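Local coordinates for malonate decarboxylase subunit alpha (Acinetobacter baumannii ATCC 17978, PDB 6MPR), which probably exchanges acetate for malonate on the acyl carrier protein, the acyl-transfer step that prepares malonate for decarboxylation by the multisubunit enzyme, at residues A[50-55]-A[194-199]; A[63-68]-A[182-187]; A[240-245]-A[273-278]; A[306-311]-A[542-547]. All coordinates share one frame; numbering follows the deposited sequence. Where two conformers were deposited one is given.

Contact 1: residues A[50-55]-A[194-199]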
loop_
_atom_site.group_PDB
_atom_site.type_symbol
_atom_site.label_atom_id
_atom_site.label_comp_id
_atom_site.label_asym_id
_atom_site.label_seq_id
_atom_site.Cartn_x
_atom_site.Cartn_y
_atom_site.Cartn_z
ATOM N N LYS A 50 -2.903 25.890 -26.494
ATOM C CA LYS A 50 -1.889 25.609 -27.500
ATOM C C LYS A 50 -0.772 24.758 -26.920
ATOM O O LYS A 50 -0.256 23.856 -27.587
ATOM C CB LYS A 50 -1.328 26.916 -28.065
ATOM C CG LYS A 50 -0.278 26.723 -29.149
ATOM C CD LYS A 50 -0.915 26.295 -30.470
ATOM C CE LYS A 50 0.109 26.190 -31.584
ATOM N NZ LYS A 50 -0.532 25.819 -32.874
ATOM N N VAL A 51 -0.398 25.011 -25.664
ATOM C CA VAL A 51 0.689 24.235 -25.078
ATOM C C VAL A 51 0.241 22.795 -24.812
ATOM O O VAL A 51 1.011 21.851 -25.023
ATOM C CB VAL A 51 1.217 24.926 -23.806
ATOM C CG1 VAL A 51 2.188 24.007 -23.076
ATOM C CG2 VAL A 51 1.906 26.250 -24.166
ATOM N N LEU A 52 -1.009 22.594 -24.347
ATOM C CA LEU A 52 -1.530 21.228 -24.200
ATOM C C LEU A 52 -1.503 20.473 -25.525
ATOM O O LEU A 52 -1.138 19.292 -25.568
ATOM C CB LEU A 52 -2.958 21.239 -23.636
ATOM C CG LEU A 52 -3.126 21.678 -22.182
ATOM C CD1 LEU A 52 -4.599 21.736 -21.784
ATOM C CD2 LEU A 52 -2.374 20.755 -21.223
ATOM N N GLU A 53 -1.914 21.131 -26.615
ATOM C CA GLU A 53 -1.884 20.527 -27.945
ATOM C C GLU A 53 -0.472 20.253 -28.448
ATOM O O GLU A 53 -0.312 19.554 -29.458
ATOM C CB GLU A 53 -2.605 21.444 -28.931
ATOM C CG GLU A 53 -4.107 21.500 -28.730
ATOM C CD GLU A 53 -4.776 22.551 -29.588
ATOM O OE1 GLU A 53 -6.027 22.554 -29.630
ATOM O OE2 GLU A 53 -4.063 23.365 -30.231
ATOM N N THR A 54 0.539 20.826 -27.806
ATOM C CA THR A 54 1.934 20.626 -28.175
ATOM C C THR A 54 2.575 19.519 -27.352
ATOM O O THR A 54 3.378 18.738 -27.874
ATOM C CB THR A 54 2.722 21.931 -27.972
ATOM O OG1 THR A 54 2.085 22.989 -28.683
ATOM C CG2 THR A 54 4.165 21.787 -28.445
ATOM N N LEU A 55 2.240 19.444 -26.063
ATOM C CA LEU A 55 2.878 18.505 -25.146
ATOM C C LEU A 55 2.195 17.143 -25.105
ATOM O O LEU A 55 2.838 16.143 -24.752
ATOM C CB LEU A 55 2.904 19.094 -23.732
ATOM C CG LEU A 55 3.763 20.349 -23.590
ATOM C CD1 LEU A 55 3.621 20.896 -22.203
ATOM C CD2 LEU A 55 5.219 20.024 -23.882
ATOM N N ILE A 194 5.526 13.864 -18.983
ATOM C CA ILE A 194 5.472 15.325 -18.922
ATOM C C ILE A 194 4.495 15.741 -17.824
ATOM O O ILE A 194 3.331 15.318 -17.821
ATOM C CB ILE A 194 5.097 15.923 -20.288
ATOM C CG1 ILE A 194 6.174 15.526 -21.313
ATOM C CG2 ILE A 194 4.933 17.438 -20.175
ATOM C CD1 ILE A 194 5.962 16.074 -22.679
ATOM N N VAL A 195 4.978 16.552 -16.881
ATOM C CA VAL A 195 4.231 16.922 -15.677
ATOM C C VAL A 195 3.928 18.410 -15.779
ATOM O O VAL A 195 4.847 19.233 -15.872
ATOM C CB VAL A 195 5.024 16.584 -14.403
ATOM C CG1 VAL A 195 4.325 17.081 -13.116
ATOM C CG2 VAL A 195 5.277 15.051 -14.305
ATOM N N ILE A 196 2.643 18.754 -15.781
ATOM C CA ILE A 196 2.187 20.139 -15.812
ATOM C C ILE A 196 1.359 20.382 -14.563
ATOM O O ILE A 196 0.402 19.649 -14.306
ATOM C CB ILE A 196 1.352 20.439 -17.068
ATOM C CG1 ILE A 196 2.157 20.126 -18.331
ATOM C CG2 ILE A 196 0.878 21.896 -17.051
ATOM C CD1 ILE A 196 1.301 19.882 -19.524
ATOM N N VAL A 197 1.703 21.421 -13.806
ATOM C CA VAL A 197 1.019 21.736 -12.550
ATOM C C VAL A 197 0.397 23.127 -12.664
ATOM O O VAL A 197 1.108 24.125 -12.838
ATOM C CB VAL A 197 1.970 21.659 -11.342
ATOM C CG1 VAL A 197 1.192 21.803 -10.031
ATOM C CG2 VAL A 197 2.746 20.336 -11.356
ATOM N N GLN A 198 -0.923 23.205 -12.534
ATOM C CA GLN A 198 -1.547 24.509 -12.350
ATOM C C GLN A 198 -1.403 24.948 -10.893
ATOM O O GLN A 198 -1.519 24.133 -9.970
ATOM C CB GLN A 198 -3.022 24.471 -12.766
ATOM C CG GLN A 198 -3.908 23.571 -11.882
ATOM C CD GLN A 198 -5.365 23.920 -12.020
ATOM O OE1 GLN A 198 -6.038 23.461 -12.943
ATOM N NE2 GLN A 198 -5.869 24.747 -11.102
ATOM N N VAL A 199 -1.120 26.237 -10.681
ATOM C CA VAL A 199 -1.005 26.770 -9.326
ATOM C C VAL A 199 -1.877 28.003 -9.164
ATOM O O VAL A 199 -2.136 28.743 -10.120
ATOM C CB VAL A 199 0.456 27.101 -8.924
ATOM C CG1 VAL A 199 1.287 25.819 -8.853
ATOM C CG2 VAL A 199 1.086 28.119 -9.882
#
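Ile194 brings its CD1 methyl against the one flat group that matters in this contact, the carbonyl of Leu55, whose O lies 3.7 Å from that CD1. No aromatic ring takes part, and the remainder of the interface is branched aliphatic carbon. Leu55 does most of the work on the helix by dividing its two methyls between two strand residues. Its CD1 meets CD1 of Ile196 at 3.7 Å, whereas its CD2 lies more loosely near CD1 of Ile194, at 4.2 Å. The Leu55 side chain runs roughly at right angles to that of Ile194 and slants across that of Ile196. One turn earlier, Leu52 reaches in with CD2, which stops 4.1 Å from CD1 of Ile196, so this single isoleucine methyl is met by two leucines. In both isoleucines CG1 is anti to the carbonyl carbon (chi1 -61° in Ile194 and -57° in Ile196), and the CD1 at its end is the atom that reaches the helix. Beta-branched residues suit an extended strand, and leucine suits a helix, where its branch point sits one carbon farther from the backbone. Alternate strand residues face the helix, while Val195 and Val197 belong to the other side of the sheet. Helix 22-34 and Tyr221 also pack on Leu55, helping to bury it. The axes of 50-55 and 194-199 run nearly antiparallel (163°), 11.1 Å apart at closest approach. A helix returning over parallel strands in this way is characteristic of beta-alpha-beta architecture, consistent with a Rossmann-like fold.

Contact 2: residues A[63-68]-A[182-187]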
loop_
_atom_site.group_PDB
_atom_site.type_symbol
_atom_site.label_atom_id
_atom_site.label_comp_id
_atom_site.label_asym_id
_atom_site.label_seq_id
_atom_site.Cartn_x
_atom_site.Cartn_y
_atom_site.Cartn_z
ATOM N N VAL A 63 -2.786 11.267 -16.828
ATOM C CA VAL A 63 -3.332 11.383 -15.480
ATOM C C VAL A 63 -3.857 12.800 -15.309
ATOM O O VAL A 63 -3.134 13.767 -15.563
ATOM C CB VAL A 63 -2.251 11.071 -14.436
ATOM C CG1 VAL A 63 -2.739 11.418 -13.022
ATOM C CG2 VAL A 63 -1.836 9.589 -14.517
ATOM N N LEU A 64 -5.101 12.927 -14.852
ATOM C CA LEU A 64 -5.743 14.225 -14.669
ATOM C C LEU A 64 -6.340 14.240 -13.275
ATOM O O LEU A 64 -7.114 13.340 -12.926
ATOM C CB LEU A 64 -6.837 14.469 -15.721
ATOM C CG LEU A 64 -7.728 15.707 -15.531
ATOM C CD1 LEU A 64 -6.876 16.956 -15.537
ATOM C CD2 LEU A 64 -8.777 15.783 -16.639
ATOM N N GLU A 65 -5.952 15.223 -12.466
ATOM C CA GLU A 65 -6.522 15.383 -11.130
ATOM C C GLU A 65 -7.834 16.158 -11.214
ATOM O O GLU A 65 -7.859 17.269 -11.750
ATOM C CB GLU A 65 -5.536 16.129 -10.228
ATOM C CG GLU A 65 -4.255 15.359 -9.894
ATOM C CD GLU A 65 -3.337 16.153 -8.979
ATOM O OE1 GLU A 65 -3.700 17.280 -8.589
ATOM O OE2 GLU A 65 -2.237 15.667 -8.674
ATOM N N GLY A 66 -8.927 15.566 -10.743
ATOM C CA GLY A 66 -9.005 14.131 -10.536
ATOM C C GLY A 66 -8.642 13.520 -9.189
ATOM O O GLY A 66 -8.695 12.295 -9.040
ATOM N N ASN A 67 -8.237 14.324 -8.212
ATOM C CA ASN A 67 -8.157 13.848 -6.835
ATOM C C ASN A 67 -9.568 13.687 -6.288
ATOM O O ASN A 67 -10.539 14.185 -6.861
ATOM C CB ASN A 67 -7.416 14.825 -5.913
ATOM C CG ASN A 67 -6.005 15.139 -6.351
ATOM O OD1 ASN A 67 -5.079 14.364 -6.111
ATOM N ND2 ASN A 67 -5.816 16.321 -6.924
ATOM N N ASN A 68 -9.688 13.037 -5.134
ATOM C CA ASN A 68 -11.015 12.944 -4.541
ATOM C C ASN A 68 -11.574 14.324 -4.215
ATOM O O ASN A 68 -12.777 14.564 -4.395
ATOM C CB ASN A 68 -11.014 12.075 -3.291
ATOM C CG ASN A 68 -12.422 11.901 -2.718
ATOM O OD1 ASN A 68 -13.201 11.068 -3.195
ATOM N ND2 ASN A 68 -12.763 12.710 -1.724
ATOM N N PRO A 182 1.783 13.525 -5.003
ATOM C CA PRO A 182 3.119 12.903 -5.069
ATOM C C PRO A 182 3.094 11.515 -5.686
ATOM O O PRO A 182 4.031 11.140 -6.399
ATOM C CB PRO A 182 3.563 12.862 -3.600
ATOM C CG PRO A 182 2.699 13.860 -2.896
ATOM C CD PRO A 182 1.378 13.772 -3.606
ATOM N N ALA A 183 2.025 10.747 -5.455
ATOM C CA ALA A 183 1.944 9.396 -6.000
ATOM C C ALA A 183 1.684 9.416 -7.498
ATOM O O ALA A 183 2.093 8.491 -8.204
ATOM C CB ALA A 183 0.836 8.597 -5.306
ATOM N N LEU A 184 0.985 10.445 -7.992
ATOM C CA LEU A 184 0.687 10.537 -9.421
ATOM C C LEU A 184 1.867 11.095 -10.207
ATOM O O LEU A 184 2.087 10.713 -11.366
ATOM C CB LEU A 184 -0.543 11.423 -9.649
ATOM C CG LEU A 184 -1.843 11.041 -8.943
ATOM C CD1 LEU A 184 -2.924 12.102 -9.176
ATOM C CD2 LEU A 184 -2.319 9.654 -9.371
ATOM N N ILE A 185 2.608 12.044 -9.619
ATOM C CA ILE A 185 3.655 12.731 -10.371
ATOM C C ILE A 185 4.912 11.885 -10.483
ATOM O O ILE A 185 5.522 11.824 -11.557
ATOM C CB ILE A 185 3.950 14.098 -9.725
ATOM C CG1 ILE A 185 2.751 15.031 -9.937
ATOM C CG2 ILE A 185 5.228 14.702 -10.304
ATOM C CD1 ILE A 185 2.856 16.346 -9.168
ATOM N N GLU A 186 5.339 11.242 -9.387
ATOM C CA GLU A 186 6.619 10.533 -9.413
ATOM C C GLU A 186 6.743 9.547 -10.569
ATOM O O GLU A 186 7.788 9.549 -11.233
ATOM C CB GLU A 186 6.882 9.840 -8.070
ATOM C CG GLU A 186 8.131 8.969 -8.120
ATOM C CD GLU A 186 8.591 8.484 -6.759
ATOM O OE1 GLU A 186 8.120 9.030 -5.725
ATOM O OE2 GLU A 186 9.450 7.559 -6.738
ATOM N N PRO A 187 5.748 8.699 -10.875
ATOM C CA PRO A 187 5.931 7.759 -12.000
ATOM C C PRO A 187 6.251 8.431 -13.325
ATOM O O PRO A 187 7.066 7.913 -14.101
ATOM C CB PRO A 187 4.582 7.022 -12.049
ATOM C CG PRO A 187 4.147 6.999 -10.603
ATOM C CD PRO A 187 4.522 8.401 -10.115
#
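The contact belongs to the carboxyl end of a central strand in a parallel alpha/beta sheet, where strand 61-64 gives way to a loop packed against helix 181-189. Leu184 is the helix residue that fills the join. Its CD1 methyl lies 3.6 Å from CG of Glu65 and 3.9 Å from CG1 of Val63, while its CB is 4.0 Å from the same Val63 methyl. Val63 thus sets its CG1 branch obliquely across Leu184, meeting it from CB to the methyls, and Glu65 crosses the leucine's end obliquely with its methylene. CG of Glu65 itself lies against Leu184, and the extended chain beyond it (chi2 -179°) carries the carboxylate onward; even so, OE2 remains 3.7 Å from CD1 of Leu184. The buried carboxylate is well supplied with polar partners: OE2 bonds with Ser181 and Ser161, and OE1 with the backbone N of Ala162. ND2 of Asn67, which also bonds with O of Lys70, adds a weak bond of 2.9 Å to OE1 of Glu65. These bonds would hold the group's rotation and offset the cost of burying it. Glutamate suits the place by combining a greasy stem with a head that can link strand, loop and helix start. A cis peptide joins it to Gly66, which adopts a positive phi of 92° and, having no CB, fits close to the carbonyl of Leu64. Strand 158-163 runs beside strand 61-64, with Val159 touching both Val63 and Ile185, and Glu186, which does not reach strand 61-64, forms a salt bridge with Arg347 of the second subunit.

Contact 3: residues A[240-245]-A[273-278]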
loop_
_atom_site.group_PDB
_atom_site.type_symbol
_atom_site.label_atom_id
_atom_site.label_comp_id
_atom_site.label_asym_id
_atom_site.label_seq_id
_atom_site.Cartn_x
_atom_site.Cartn_y
_atom_site.Cartn_z
ATOM N N LYS A 240 -26.940 18.839 12.395
ATOM C CA LYS A 240 -28.377 19.071 12.535
ATOM C C LYS A 240 -29.203 17.999 11.837
ATOM O O LYS A 240 -30.366 17.793 12.209
ATOM C CB LYS A 240 -28.770 20.449 11.997
ATOM C CG LYS A 240 -28.914 20.499 10.481
ATOM C CD LYS A 240 -29.551 21.802 10.001
ATOM C CE LYS A 240 -29.440 21.918 8.485
ATOM N NZ LYS A 240 -30.232 23.035 7.900
ATOM N N HIS A 241 -28.626 17.302 10.856
ATOM C CA HIS A 241 -29.309 16.261 10.096
ATOM C C HIS A 241 -29.117 14.863 10.674
ATOM O O HIS A 241 -29.663 13.905 10.119
ATOM C CB HIS A 241 -28.835 16.277 8.641
ATOM C CG HIS A 241 -29.319 17.461 7.868
ATOM N ND1 HIS A 241 -28.505 18.175 7.016
ATOM C CD2 HIS A 241 -30.533 18.055 7.817
ATOM C CE1 HIS A 241 -29.198 19.160 6.473
ATOM N NE2 HIS A 241 -30.432 19.108 6.943
ATOM N N ILE A 242 -28.353 14.717 11.759
ATOM C CA ILE A 242 -28.244 13.423 12.422
ATOM C C ILE A 242 -29.553 13.111 13.142
ATOM O O ILE A 242 -30.110 13.957 13.853
ATOM C CB ILE A 242 -27.051 13.414 13.393
ATOM C CG1 ILE A 242 -25.733 13.659 12.647
ATOM C CG2 ILE A 242 -26.989 12.091 14.135
ATOM C CD1 ILE A 242 -24.537 13.945 13.569
ATOM N N LYS A 243 -30.045 11.886 12.972
ATOM C CA LYS A 243 -31.327 11.474 13.520
ATOM C C LYS A 243 -31.154 10.465 14.656
ATOM O O LYS A 243 -30.063 9.919 14.851
ATOM C CB LYS A 243 -32.203 10.885 12.403
ATOM C CG LYS A 243 -32.374 11.861 11.221
ATOM C CD LYS A 243 -33.487 11.449 10.272
ATOM C CE LYS A 243 -33.040 10.353 9.346
ATOM N NZ LYS A 243 -34.156 9.413 9.048
ATOM N N PRO A 244 -32.203 10.237 15.465
ATOM C CA PRO A 244 -32.110 9.201 16.512
ATOM C C PRO A 244 -31.615 7.847 16.024
ATOM O O PRO A 244 -30.833 7.201 16.730
ATOM C CB PRO A 244 -33.551 9.118 17.032
ATOM C CG PRO A 244 -34.070 10.505 16.873
ATOM C CD PRO A 244 -33.441 11.032 15.594
ATOM N N VAL A 245 -32.040 7.400 14.839
ATOM C CA VAL A 245 -31.589 6.103 14.329
ATOM C C VAL A 245 -30.069 6.084 14.153
ATOM O O VAL A 245 -29.413 5.062 14.405
ATOM C CB VAL A 245 -32.326 5.749 13.015
ATOM C CG1 VAL A 245 -32.011 6.752 11.901
ATOM C CG2 VAL A 245 -31.966 4.333 12.561
ATOM N N ASN A 273 -24.138 8.150 9.933
ATOM C CA ASN A 273 -23.937 7.043 10.861
ATOM C C ASN A 273 -22.613 7.185 11.605
ATOM O O ASN A 273 -22.554 7.033 12.830
ATOM C CB ASN A 273 -24.000 5.714 10.106
ATOM C CG ASN A 273 -23.068 5.674 8.906
ATOM O OD1 ASN A 273 -22.799 6.696 8.264
ATOM N ND2 ASN A 273 -22.568 4.483 8.593
ATOM N N THR A 274 -21.537 7.484 10.881
ATOM C CA THR A 274 -20.243 7.569 11.555
ATOM C C THR A 274 -20.026 8.931 12.200
ATOM O O THR A 274 -19.269 9.033 13.169
ATOM C CB THR A 274 -19.108 7.236 10.577
ATOM O OG1 THR A 274 -19.220 8.037 9.388
ATOM C CG2 THR A 274 -19.138 5.750 10.202
ATOM N N ALA A 275 -20.677 9.984 11.689
ATOM C CA ALA A 275 -20.611 11.280 12.362
ATOM C C ALA A 275 -21.214 11.192 13.759
ATOM O O ALA A 275 -20.681 11.769 14.718
ATOM C CB ALA A 275 -21.328 12.343 11.537
ATOM N N ALA A 276 -22.327 10.465 13.889
ATOM C CA ALA A 276 -22.931 10.239 15.201
ATOM C C ALA A 276 -21.962 9.535 16.143
ATOM O O ALA A 276 -21.893 9.873 17.331
ATOM C CB ALA A 276 -24.238 9.440 15.061
ATOM N N ILE A 277 -21.201 8.555 15.642
ATOM C CA ILE A 277 -20.194 7.896 16.481
ATOM C C ILE A 277 -19.198 8.919 17.011
ATOM O O ILE A 277 -18.943 9.005 18.224
ATOM C CB ILE A 277 -19.466 6.788 15.689
ATOM C CG1 ILE A 277 -20.382 5.590 15.445
ATOM C CG2 ILE A 277 -18.208 6.340 16.424
ATOM C CD1 ILE A 277 -19.742 4.531 14.565
ATOM N N GLU A 278 -18.611 9.702 16.098
ATOM C CA GLU A 278 -17.635 10.718 16.476
ATOM C C GLU A 278 -18.206 11.679 17.511
ATOM O O GLU A 278 -17.517 12.049 18.473
ATOM C CB GLU A 278 -17.171 11.472 15.226
ATOM C CG GLU A 278 -16.527 10.555 14.165
ATOM C CD GLU A 278 -16.384 11.181 12.788
ATOM O OE1 GLU A 278 -16.443 12.419 12.664
ATOM O OE2 GLU A 278 -16.217 10.404 11.816
#
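Ile242 makes the whole apolar contact from its own segment, setting two different methyls against two consecutive alanines of helix 272-287. Its CG2 faces CB of Ala276 at 3.9 Å, and its CD1 meets CB of Ala275 at 4.1 Å. The same CD1 also approaches the helix backbone, lying 4.1 Å from N of Ala276. This division follows from the first torsion: at chi1 -61° CG2 is anti to the backbone N, while CG1 carries CD1 off along a separate course. The alanines suit their place because a side chain of one carbon lets the isoleucine come close to the helix, and the bulk missing from one partner is made up by the other. Phe272 and Leu279 flank Ile242 on the same helix, and Leu542 adds to its apolar surroundings.

Polar interactions lie around this apolar patch rather than across it. The carbonyl of Ile242 accepts a hydrogen bond from Arg539, and Lys243, at the N-cap of helix 244-261, has its backbone N bonded to ND1 of His246. On the other segment, Glu278 turns its carboxylate to Thr305, His268 and His303.

The contact itself therefore depends on ordinary van der Waals contact and the exclusion of water, with direction supplied by the two branches of isoleucine, while the side chains of Arg539 and His246, bonded to the backbone here, probably help to steady the turn that presents Ile242 to the helix.

Contact 4: residues A[306-311]-A[542-547]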
loop_
_atom_site.group_PDB
_atom_site.type_symbol
_atom_site.label_atom_id
_atom_site.label_comp_id
_atom_site.label_asym_id
_atom_site.label_seq_id
_atom_site.Cartn_x
_atom_site.Cartn_y
_atom_site.Cartn_z
ATOM N N LEU A 306 -15.364 15.521 14.230
ATOM C CA LEU A 306 -14.401 14.985 15.186
ATOM C C LEU A 306 -13.903 16.027 16.184
ATOM O O LEU A 306 -13.204 15.665 17.134
ATOM C CB LEU A 306 -13.196 14.364 14.444
ATOM C CG LEU A 306 -12.333 13.356 15.210
ATOM C CD1 LEU A 306 -13.149 12.100 15.509
ATOM C CD2 LEU A 306 -11.080 13.008 14.393
ATOM N N ILE A 307 -14.249 17.304 16.011
ATOM C CA ILE A 307 -13.717 18.344 16.899
ATOM C C ILE A 307 -13.993 18.056 18.378
ATOM O O ILE A 307 -13.056 18.148 19.183
ATOM C CB ILE A 307 -14.206 19.726 16.452
ATOM C CG1 ILE A 307 -13.554 20.096 15.104
ATOM C CG2 ILE A 307 -13.891 20.787 17.508
ATOM C CD1 ILE A 307 -14.044 21.406 14.522
ATOM N N PRO A 308 -15.214 17.707 18.798
ATOM C CA PRO A 308 -15.414 17.454 20.237
ATOM C C PRO A 308 -14.569 16.295 20.764
ATOM O O PRO A 308 -14.034 16.374 21.878
ATOM C CB PRO A 308 -16.924 17.179 20.331
ATOM C CG PRO A 308 -17.499 17.945 19.179
ATOM C CD PRO A 308 -16.501 17.723 18.071
ATOM N N ALA A 309 -14.423 15.222 19.984
ATOM C CA ALA A 309 -13.567 14.107 20.384
ATOM C C ALA A 309 -12.099 14.524 20.493
ATOM O O ALA A 309 -11.366 13.992 21.333
ATOM C CB ALA A 309 -13.717 12.951 19.384
ATOM N N ILE A 310 -11.634 15.436 19.627
ATOM C CA ILE A 310 -10.279 15.956 19.782
ATOM C C ILE A 310 -10.184 16.815 21.034
ATOM O O ILE A 310 -9.268 16.658 21.846
ATOM C CB ILE A 310 -9.858 16.767 18.549
ATOM C CG1 ILE A 310 -9.825 15.881 17.306
ATOM C CG2 ILE A 310 -8.492 17.411 18.783
ATOM C CD1 ILE A 310 -9.683 16.694 16.029
ATOM N N GLU A 311 -11.128 17.745 21.202
ATOM C CA GLU A 311 -11.018 18.708 22.297
ATOM C C GLU A 311 -11.090 18.040 23.659
ATOM O O GLU A 311 -10.503 18.550 24.625
ATOM C CB GLU A 311 -12.112 19.771 22.181
ATOM C CG GLU A 311 -11.981 20.660 20.949
ATOM C CD GLU A 311 -10.637 21.370 20.893
ATOM O OE1 GLU A 311 -10.356 22.187 21.788
ATOM O OE2 GLU A 311 -9.854 21.090 19.958
ATOM N N LEU A 542 -25.661 13.911 21.292
ATOM C CA LEU A 542 -24.637 14.504 20.435
ATOM C C LEU A 542 -23.882 15.611 21.169
ATOM O O LEU A 542 -24.493 16.506 21.754
ATOM C CB LEU A 542 -25.286 15.055 19.167
ATOM C CG LEU A 542 -25.926 14.023 18.240
ATOM C CD1 LEU A 542 -26.824 14.718 17.233
ATOM C CD2 LEU A 542 -24.861 13.184 17.519
ATOM N N ALA A 543 -22.544 15.557 21.122
ATOM C CA ALA A 543 -21.742 16.622 21.722
ATOM C C ALA A 543 -21.967 17.952 21.020
ATOM O O ALA A 543 -21.801 19.013 21.630
ATOM C CB ALA A 543 -20.254 16.261 21.688
ATOM N N ALA A 544 -22.315 17.917 19.737
ATOM C CA ALA A 544 -22.677 19.111 18.986
ATOM C C ALA A 544 -23.937 18.810 18.191
ATOM O O ALA A 544 -24.015 17.777 17.519
ATOM C CB ALA A 544 -21.538 19.550 18.054
ATOM N N LYS A 545 -24.918 19.708 18.269
ATOM C CA LYS A 545 -26.204 19.550 17.597
ATOM C C LYS A 545 -26.256 20.204 16.222
ATOM O O LYS A 545 -27.195 19.941 15.460
ATOM C CB LYS A 545 -27.323 20.144 18.466
ATOM C CG LYS A 545 -27.895 19.205 19.516
ATOM C CD LYS A 545 -26.873 18.866 20.576
ATOM C CE LYS A 545 -27.525 18.200 21.778
ATOM N NZ LYS A 545 -26.526 17.980 22.858
ATOM N N ASN A 546 -25.295 21.057 15.892
ATOM C CA ASN A 546 -25.342 21.809 14.645
ATOM C C ASN A 546 -23.942 22.331 14.362
ATOM O O ASN A 546 -23.015 22.140 15.157
ATOM C CB ASN A 546 -26.375 22.942 14.718
ATOM C CG ASN A 546 -26.182 23.839 15.936
ATOM O OD1 ASN A 546 -25.055 24.184 16.306
ATOM N ND2 ASN A 546 -27.286 24.218 16.568
ATOM N N ILE A 547 -23.803 23.013 13.223
ATOM C CA ILE A 547 -22.507 23.550 12.811
ATOM C C ILE A 547 -22.023 24.616 13.793
ATOM O O ILE A 547 -20.844 24.643 14.168
ATOM C CB ILE A 547 -22.602 24.104 11.373
ATOM C CG1 ILE A 547 -22.731 22.971 10.342
ATOM C CG2 ILE A 547 -21.442 25.032 11.065
ATOM C CD1 ILE A 547 -21.442 22.233 10.047
#
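Ala543 and Ala544, the residues that meet Pro308, sit in a turn closed by a short hydrogen bond of 2.7 Å from NZ of Lys545 to O of Leu542. The donor approaches at a C=O...N angle of 162°, nearly along the C=O axis. Lysine can do this because its chain bends at chi2 (66°) and then runs extended, carrying the ammonium group back to a carbonyl three residues earlier; Glu540 O offers it a second, weak bond.

The contact across the segments is wholly apolar. CB of Ala543 rests 3.7 Å from CB of Pro308 and 4.1 Å from its CG, so one methyl lies against the side of the pyrrolidine ring. CB of Ala544 makes a looser approach, 4.5 Å from CG of the same proline. Proline is at home near the beginning of helix 307-311, where its missing N-H costs little, and its compact ring gives a firm surface to two small methyls. Alanine in turn allows the loop to pass near the ring.

Further bonds hold the loop in place: the carbonyl of Ala543 accepts from NE1 of Trp553, and Asn546 caps helix 547-553 through OD1 to the N of Asp549. Trp553 of that helix also packs on Pro308, together with Leu279 and Pro282 of helix 272-287, so the proline lies where the loop and three helices come together; farther along its own helix, Ile310 and Glu311 touch Trp20 of the second subunit.

How the contacts relate
The four contacts form two pairs in different parts of the chain. Contacts 1 and 2 lie 14 Å apart between centres and share the parallel sheet; they touch where CG1 of Val195 meets CG2 of Ile185 at 3.8 Å, with helix 181-189 leading directly into strand 194-199. Contacts 3 and 4 are closer, 11 Å between centres, and are joined by packing of CD1 of Ile242 on CD2 of Leu542 at 4.0 Å. Contacts 2 and 3 are 33 Å apart between centres, on opposite sides of the chain's centre, with about 14 Å between nearest atoms. Residues of contacts 2 and 4 also reach the second subunit, so each pair has one contact touching it.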